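Local coordinates for protein regulator of nonsense transcripts 2 (Homo sapiens, PDB 4CEM) that takes part in nonsense-mediated mRNA decay as the factor UPF2, here represented by the first of its three MIF4G domains, at residues I171-K176 and P235-L240. Residues are numbered along the deposited sequence; the frame is centred on the assembly and turned at random.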
# COMPACT_ATOMS: atom_id res chain seq x y z
N ILE A 171 10.58 1.40 -3.12
CA ILE A 171 9.50 1.99 -2.33
C ILE A 171 9.86 3.41 -1.88
O ILE A 171 9.05 4.33 -1.97
CB ILE A 171 9.15 1.15 -1.07
CG1 ILE A 171 8.65 -0.24 -1.45
CG2 ILE A 171 8.08 1.83 -0.23
CD1 ILE A 171 8.79 -1.23 -0.31
N TYR A 172 11.08 3.58 -1.38
CA TYR A 172 11.56 4.90 -0.95
C TYR A 172 11.39 5.91 -2.07
O TYR A 172 10.86 7.00 -1.86
CB TYR A 172 13.04 4.84 -0.52
CG TYR A 172 13.50 6.05 0.27
CD1 TYR A 172 13.19 6.17 1.62
CD2 TYR A 172 14.24 7.06 -0.33
CE1 TYR A 172 13.60 7.28 2.35
CE2 TYR A 172 14.66 8.17 0.40
CZ TYR A 172 14.33 8.27 1.74
OH TYR A 172 14.74 9.36 2.49
N GLU A 173 11.83 5.53 -3.27
CA GLU A 173 11.68 6.36 -4.46
C GLU A 173 10.25 6.85 -4.66
O GLU A 173 10.03 8.05 -4.84
CB GLU A 173 12.11 5.60 -5.72
CG GLU A 173 13.44 6.03 -6.31
CD GLU A 173 13.48 5.84 -7.82
OE1 GLU A 173 13.04 4.77 -8.30
OE2 GLU A 173 13.94 6.76 -8.52
N GLN A 174 9.29 5.93 -4.63
CA GLN A 174 7.91 6.30 -4.94
C GLN A 174 7.30 7.12 -3.82
O GLN A 174 6.45 7.97 -4.07
CB GLN A 174 7.04 5.08 -5.23
CG GLN A 174 7.62 4.11 -6.26
CD GLN A 174 8.27 4.81 -7.45
OE1 GLN A 174 9.44 4.56 -7.76
NE2 GLN A 174 7.52 5.69 -8.10
N LEU A 175 7.73 6.87 -2.58
CA LEU A 175 7.26 7.66 -1.43
C LEU A 175 7.74 9.10 -1.51
O LEU A 175 6.97 10.03 -1.26
CB LEU A 175 7.71 7.04 -0.09
CG LEU A 175 6.68 6.35 0.80
CD1 LEU A 175 7.14 6.43 2.25
CD2 LEU A 175 5.28 6.95 0.68
N LYS A 176 9.02 9.28 -1.82
CA LYS A 176 9.59 10.61 -2.04
C LYS A 176 8.70 11.46 -2.95
O LYS A 176 8.47 12.63 -2.67
CB LYS A 176 11.01 10.54 -2.62
CG LYS A 176 12.12 10.93 -1.65
CD LYS A 176 13.40 11.32 -2.38
CE LYS A 176 14.29 12.22 -1.53
NZ LYS A 176 15.19 13.09 -2.34
N PRO A 235 14.58 5.60 7.56
CA PRO A 235 14.27 6.53 6.47
C PRO A 235 12.78 6.59 6.15
O PRO A 235 12.23 7.68 5.97
CB PRO A 235 15.03 5.95 5.28
CG PRO A 235 16.14 5.17 5.88
CD PRO A 235 15.61 4.62 7.17
N PHE A 236 12.12 5.43 6.12
CA PHE A 236 10.69 5.38 5.83
C PHE A 236 9.89 6.09 6.91
O PHE A 236 8.94 6.82 6.60
CB PHE A 236 10.22 3.93 5.65
CG PHE A 236 10.88 3.23 4.49
CD1 PHE A 236 10.36 3.34 3.22
CD2 PHE A 236 12.04 2.50 4.68
CE1 PHE A 236 10.98 2.72 2.15
CE2 PHE A 236 12.67 1.88 3.62
CZ PHE A 236 12.14 1.99 2.35
N GLN A 237 10.27 5.92 8.17
CA GLN A 237 9.57 6.60 9.25
C GLN A 237 9.74 8.11 9.14
O GLN A 237 8.77 8.86 9.27
CB GLN A 237 10.00 6.11 10.64
CG GLN A 237 9.09 6.64 11.75
CD GLN A 237 8.79 5.61 12.83
OE1 GLN A 237 7.66 5.79 13.52
NE2 GLN A 237 9.56 4.67 13.05
N ASN A 238 10.96 8.56 8.86
CA ASN A 238 11.22 9.99 8.63
C ASN A 238 10.30 10.60 7.56
O ASN A 238 9.68 11.64 7.79
CB ASN A 238 12.68 10.25 8.26
CG ASN A 238 13.65 9.79 9.35
OD1 ASN A 238 13.26 9.60 10.51
ND2 ASN A 238 14.91 9.61 8.96
N LEU A 239 10.21 9.95 6.40
CA LEU A 239 9.34 10.43 5.32
C LEU A 239 7.90 10.56 5.79
O LEU A 239 7.25 11.58 5.55
CB LEU A 239 9.40 9.50 4.10
CG LEU A 239 10.70 9.47 3.30
CD1 LEU A 239 10.53 8.56 2.08
CD2 LEU A 239 11.15 10.86 2.88
N LEU A 240 7.41 9.54 6.48
CA LEU A 240 6.02 9.54 6.94
C LEU A 240 5.72 10.68 7.92
O LEU A 240 4.67 11.31 7.82
CB LEU A 240 5.67 8.18 7.56
CG LEU A 240 5.66 7.03 6.54
CD1 LEU A 240 5.72 5.69 7.26
CD2 LEU A 240 4.44 7.11 5.64
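Y172 and F236 form an edge-to-face aromatic pair in a mostly buried, apolar contact between helix 164-181 and helix 230-259 of the MIF4G domain. The short segments are nearly parallel, at 11°, with their axes 10.8 Å apart. The tyrosine edge is directed at the face of F236, the ring planes standing at 88° and the centroids 5.7 Å apart. A chi1 of -165° swings the Y172 ring away from its own backbone N and across to the second helix, and L239 CD1 sits over one face of this ring, 3.3 Å from Y172 CE1. P235 CB comes obliquely to the same CE1. Near-parallel helices separated in sequence by further helices are consistent with the HEAT-like helical solenoid of MIF4G domains; one of those between, helix 189-204, packs on both F236, through I203, and L240, through V192 and C196. The phenyl group of F236 extends to the first helix, its CE1 lying 3.6 Å from Y172 N and 3.9 Å from I171 CG2. I171 also packs on I153 and T157 of helix 143-158. Deeper in, L175 CB packs against L239 CD1 at 3.9 Å, while L175 CD1 makes a looser approach to L240 CD2.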